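Local structure of putative ManD family dehydratase (Pantoea ananatis, 3T6C) at residues K33-V46 against I410-G422. The protein has low D-gluconate dehydratase activity in vitro, using one magnesium ion per subunit to convert D-gluconate to 2-dehydro-3-deoxy-D-gluconate and water. Sequence-based numbering, arbitrary orientation. Where two conformers were deposited one is given.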
loop_
_atom_site.group_PDB
_atom_site.type_symbol
_atom_site.label_atom_id
_atom_site.label_comp_id
_atom_site.label_asym_id
_atom_site.label_seq_id
_atom_site.Cartn_x
_atom_site.Cartn_y
_atom_site.Cartn_z
ATOM N N LYS A 33 -23.252 40.858 -18.060
ATOM C CA LYS A 33 -24.621 40.618 -17.594
ATOM C C LYS A 33 -25.094 39.177 -17.662
ATOM O O LYS A 33 -24.547 38.357 -18.375
ATOM C CB LYS A 33 -25.595 41.487 -18.324
ATOM C CG LYS A 33 -25.834 41.060 -19.710
ATOM C CD LYS A 33 -26.992 41.898 -20.218
ATOM C CE LYS A 33 -27.031 41.892 -21.683
ATOM N NZ LYS A 33 -27.741 43.110 -22.222
ATOM N N THR A 34 -26.133 38.878 -16.898
ATOM C CA THR A 34 -26.692 37.532 -16.865
ATOM C C THR A 34 -28.078 37.574 -17.505
ATOM O O THR A 34 -28.880 38.457 -17.194
ATOM C CB THR A 34 -26.890 37.043 -15.437
ATOM O OG1 THR A 34 -25.666 37.116 -14.689
ATOM C CG2 THR A 34 -27.395 35.622 -15.443
ATOM N N ILE A 35 -28.355 36.603 -18.382
ATOM C CA ILE A 35 -29.624 36.467 -19.040
ATOM C C ILE A 35 -30.225 35.130 -18.591
ATOM O O ILE A 35 -29.562 34.059 -18.688
ATOM C CB ILE A 35 -29.446 36.470 -20.561
ATOM C CG1 ILE A 35 -28.956 37.863 -21.027
ATOM C CG2 ILE A 35 -30.766 36.170 -21.250
ATOM C CD1 ILE A 35 -28.213 37.831 -22.372
ATOM N N LEU A 36 -31.454 35.198 -18.084
ATOM C CA LEU A 36 -32.173 34.003 -17.640
ATOM C C LEU A 36 -33.273 33.761 -18.669
ATOM O O LEU A 36 -34.168 34.603 -18.883
ATOM C CB LEU A 36 -32.783 34.191 -16.259
ATOM C CG LEU A 36 -31.864 34.458 -15.065
ATOM C CD1 LEU A 36 -32.634 34.494 -13.739
ATOM C CD2 LEU A 36 -30.775 33.487 -15.024
ATOM N N THR A 37 -33.215 32.597 -19.318
ATOM C CA THR A 37 -34.181 32.293 -20.388
ATOM C C THR A 37 -34.491 30.793 -20.462
ATOM O O THR A 37 -33.665 29.992 -20.075
ATOM C CB THR A 37 -33.658 32.839 -21.779
ATOM O OG1 THR A 37 -34.656 32.663 -22.784
ATOM C CG2 THR A 37 -32.378 32.138 -22.267
ATOM N N ALA A 38 -35.680 30.430 -20.955
ATOM C CA ALA A 38 -36.068 29.027 -20.979
ATOM C C ALA A 38 -36.736 28.566 -22.292
ATOM O O ALA A 38 -37.836 28.049 -22.243
ATOM C CB ALA A 38 -37.009 28.741 -19.777
ATOM N N PRO A 39 -36.051 28.706 -23.433
ATOM C CA PRO A 39 -36.752 28.468 -24.720
ATOM C C PRO A 39 -37.067 27.003 -24.943
ATOM O O PRO A 39 -37.994 26.693 -25.692
ATOM C CB PRO A 39 -35.762 28.996 -25.784
ATOM C CG PRO A 39 -34.784 29.953 -24.980
ATOM C CD PRO A 39 -34.689 29.263 -23.609
ATOM N N GLY A 40 -36.287 26.119 -24.331
ATOM C CA GLY A 40 -36.533 24.683 -24.411
ATOM C C GLY A 40 -37.380 24.106 -23.276
ATOM O O GLY A 40 -37.560 22.895 -23.182
ATOM N N GLY A 41 -37.956 24.966 -22.453
ATOM C CA GLY A 41 -38.800 24.547 -21.349
ATOM C C GLY A 41 -38.002 24.241 -20.090
ATOM O O GLY A 41 -38.562 23.701 -19.123
ATOM N N ILE A 42 -36.718 24.616 -20.098
ATOM C CA ILE A 42 -35.801 24.356 -18.992
ATOM C C ILE A 42 -35.039 25.634 -18.712
ATOM O O ILE A 42 -34.513 26.274 -19.642
ATOM C CB ILE A 42 -34.815 23.213 -19.323
ATOM C CG1 ILE A 42 -35.594 21.909 -19.489
ATOM C CG2 ILE A 42 -33.781 23.009 -18.173
ATOM C CD1 ILE A 42 -34.779 20.831 -20.078
ATOM N N ASP A 43 -34.979 26.028 -17.438
ATOM C CA ASP A 43 -34.359 27.328 -17.114
ATOM C C ASP A 43 -32.856 27.306 -17.352
ATOM O O ASP A 43 -32.158 26.450 -16.832
ATOM C CB ASP A 43 -34.612 27.702 -15.651
ATOM C CG ASP A 43 -36.086 27.946 -15.336
ATOM O OD1 ASP A 43 -36.900 28.121 -16.273
ATOM O OD2 ASP A 43 -36.391 28.016 -14.128
ATOM N N LEU A 44 -32.375 28.278 -18.129
ATOM C CA LEU A 44 -30.942 28.453 -18.455
ATOM C C LEU A 44 -30.367 29.725 -17.902
ATOM O O LEU A 44 -31.098 30.701 -17.787
ATOM C CB LEU A 44 -30.754 28.557 -19.982
ATOM C CG LEU A 44 -31.450 27.436 -20.771
ATOM C CD1 LEU A 44 -31.248 27.671 -22.261
ATOM C CD2 LEU A 44 -30.917 26.094 -20.388
ATOM N N VAL A 45 -29.056 29.735 -17.577
ATOM C CA VAL A 45 -28.351 30.972 -17.197
ATOM C C VAL A 45 -27.225 31.246 -18.186
ATOM O O VAL A 45 -26.314 30.417 -18.335
ATOM C CB VAL A 45 -27.750 30.854 -15.792
ATOM C CG1 VAL A 45 -27.192 32.203 -15.349
ATOM C CG2 VAL A 45 -28.815 30.357 -14.799
ATOM N N VAL A 46 -27.230 32.425 -18.804
ATOM C CA VAL A 46 -26.253 32.760 -19.832
ATOM C C VAL A 46 -25.571 34.055 -19.382
ATOM O O VAL A 46 -26.212 34.913 -18.777
ATOM C CB VAL A 46 -26.983 32.969 -21.191
ATOM C CG1 VAL A 46 -26.143 33.769 -22.181
ATOM C CG2 VAL A 46 -27.425 31.618 -21.764
ATOM N N ILE A 410 -26.793 34.936 -29.137
ATOM C CA ILE A 410 -28.083 34.949 -28.415
ATOM C C ILE A 410 -28.881 36.177 -28.868
ATOM O O ILE A 410 -28.318 37.289 -29.003
ATOM C CB ILE A 410 -27.939 34.957 -26.862
ATOM C CG1 ILE A 410 -29.328 34.755 -26.230
ATOM C CG2 ILE A 410 -27.275 36.269 -26.351
ATOM C CD1 ILE A 410 -29.285 34.564 -24.739
ATOM N N ASN A 411 -30.154 35.953 -29.198
ATOM C CA ASN A 411 -31.031 37.066 -29.517
ATOM C C ASN A 411 -31.685 37.437 -28.206
ATOM O O ASN A 411 -32.567 36.741 -27.711
ATOM C CB ASN A 411 -32.020 36.613 -30.597
ATOM C CG ASN A 411 -32.937 37.713 -31.013
ATOM O OD1 ASN A 411 -33.407 38.476 -30.175
ATOM N ND2 ASN A 411 -33.116 37.881 -32.324
ATOM N N GLU A 412 -31.269 38.577 -27.645
ATOM C CA GLU A 412 -31.752 38.994 -26.312
ATOM C C GLU A 412 -33.250 39.278 -26.333
ATOM O O GLU A 412 -33.957 38.981 -25.361
ATOM C CB GLU A 412 -31.020 40.237 -25.838
ATOM C CG GLU A 412 -29.523 39.973 -25.605
ATOM C CD GLU A 412 -28.820 41.040 -24.801
ATOM O OE1 GLU A 412 -29.390 41.567 -23.827
ATOM O OE2 GLU A 412 -27.684 41.362 -25.178
ATOM N N ALA A 413 -33.728 39.876 -27.422
ATOM C CA ALA A 413 -35.173 40.176 -27.509
ATOM C C ALA A 413 -36.013 38.918 -27.472
ATOM O O ALA A 413 -37.039 38.885 -26.794
ATOM C CB ALA A 413 -35.516 41.015 -28.780
ATOM N N LEU A 414 -35.612 37.886 -28.222
ATOM C CA LEU A 414 -36.351 36.638 -28.241
ATOM C C LEU A 414 -36.168 35.875 -26.936
ATOM O O LEU A 414 -37.088 35.202 -26.455
ATOM C CB LEU A 414 -35.912 35.764 -29.412
ATOM C CG LEU A 414 -36.622 35.957 -30.766
ATOM C CD1 LEU A 414 -37.001 37.386 -31.099
ATOM C CD2 LEU A 414 -35.805 35.325 -31.833
ATOM N N ALA A 415 -34.985 35.984 -26.330
ATOM C CA ALA A 415 -34.740 35.278 -25.072
ATOM C C ALA A 415 -35.700 35.787 -24.014
ATOM O O ALA A 415 -36.135 35.018 -23.146
ATOM C CB ALA A 415 -33.281 35.493 -24.614
ATOM N N ALA A 416 -36.005 37.085 -24.058
ATOM C CA ALA A 416 -36.940 37.685 -23.099
ATOM C C ALA A 416 -38.364 37.166 -23.211
ATOM O O ALA A 416 -39.170 37.341 -22.278
ATOM C CB ALA A 416 -36.909 39.216 -23.229
ATOM N N LYS A 417 -38.705 36.575 -24.350
ATOM C CA LYS A 417 -40.032 36.007 -24.546
ATOM C C LYS A 417 -40.185 34.660 -23.854
ATOM O O LYS A 417 -41.288 34.113 -23.817
ATOM C CB LYS A 417 -40.325 35.847 -26.028
ATOM C CG LYS A 417 -40.447 37.198 -26.744
ATOM C CD LYS A 417 -41.749 37.928 -26.336
ATOM C CE LYS A 417 -42.946 37.365 -27.138
ATOM N NZ LYS A 417 -44.250 38.050 -26.874
ATOM N N PHE A 418 -39.084 34.137 -23.300
ATOM C CA PHE A 418 -39.130 32.846 -22.577
ATOM C C PHE A 418 -38.617 33.009 -21.167
ATOM O O PHE A 418 -37.512 32.522 -20.827
ATOM C CB PHE A 418 -38.311 31.789 -23.292
ATOM C CG PHE A 418 -38.806 31.495 -24.691
ATOM C CD1 PHE A 418 -39.792 30.529 -24.885
ATOM C CD2 PHE A 418 -38.282 32.157 -25.800
ATOM C CE1 PHE A 418 -40.284 30.255 -26.187
ATOM C CE2 PHE A 418 -38.755 31.876 -27.091
ATOM C CZ PHE A 418 -39.763 30.937 -27.261
ATOM N N PRO A 419 -39.404 33.683 -20.322
ATOM C CA PRO A 419 -38.955 33.877 -18.951
ATOM C C PRO A 419 -38.897 32.546 -18.202
ATOM O O PRO A 419 -39.611 31.576 -18.502
ATOM C CB PRO A 419 -40.019 34.798 -18.345
ATOM C CG PRO A 419 -41.212 34.630 -19.211
ATOM C CD PRO A 419 -40.746 34.259 -20.577
ATOM N N CYS A 420 -38.007 32.497 -17.236
ATOM C CA CYS A 420 -37.801 31.261 -16.475
ATOM C C CYS A 420 -38.924 30.935 -15.515
ATOM O O CYS A 420 -39.569 31.847 -14.971
ATOM C CB CYS A 420 -36.488 31.349 -15.696
ATOM S SG CYS A 420 -35.073 31.215 -16.807
ATOM N N GLU A 421 -39.119 29.631 -15.271
ATOM C CA GLU A 421 -40.130 29.152 -14.328
ATOM C C GLU A 421 -39.661 29.330 -12.862
ATOM O O GLU A 421 -40.441 29.759 -11.994
ATOM C CB GLU A 421 -40.485 27.690 -14.662
ATOM C CG GLU A 421 -41.291 26.903 -13.624
ATOM C CD GLU A 421 -42.686 27.479 -13.364
ATOM O OE1 GLU A 421 -43.183 28.293 -14.190
ATOM O OE2 GLU A 421 -43.282 27.114 -12.315
ATOM N N GLY A 422 -38.388 29.063 -12.590
ATOM C CA GLY A 422 -37.876 29.083 -11.234
ATOM C C GLY A 422 -38.475 27.970 -10.372
ATOM O O GLY A 422 -39.023 26.991 -10.877
HETATM O O HOH W 1 -35.985 35.800 -20.341
HETATM O O HOH W 2 -36.386 34.783 -16.759
HETATM O O HOH W 3 -38.355 25.474 -13.352
#
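Lys33 reaches across to Glu412 in the first turn of the short helix 412-415, its NZ lying 2.8 Å from OE1 on the syn lone pair of that oxygen. The other carboxylate oxygen, OE2, pairs with Lys48 on the next strand, so one glutamate probably offsets two lysines. Two residues on, CG2 of Ile35 meets CD1 of Ile410 tip to tip, and the Ile410 methyl, its CG1 anti to the backbone N (chi1 -172°), also abuts CG1 of Val46 on the paired strand. Leu36 packs its CB 3.8 Å from Cys420 SG and also contributes its backbone: its O accepts a hydrogen bond from each of two waters, one also donating to Ala415 O, the other accepting from Cys420 N.

Thr37 then holds the carbonyl of Ala415. With OG1 placed opposite the backbone N by chi1 -174°, Thr37 OG1 donates to Ala415 O at 2.8 Å, a carbonyl that also accepts from Phe418 N. Ala38 N follows with a bond of 2.8 Å to Phe418 O, and Pro39 sets its CA over one face of the Phe418 ring, 3.9 Å from the centroid, a CH-pi contact. After the type I turn 38-41, Asp43 faces the departing chain, its CB beside Cys420 SG. Its carboxylate acts as a two-pronged acceptor: Asp43 OD1 accepts from Glu421 N at 2.9 Å, 20° out of the carboxylate plane, while Asp43 OD2 accepts from Gly422 N at 2.7 Å on its syn lone pair.

The example illustrates how a distant C-terminal segment can be fastened along a β-hairpin by backbone, side-chain and water bonds together. Here the hairpin joins the first two strands of the three-stranded antiparallel sheet in the N-terminal capping domain characteristic of the enolase superfamily.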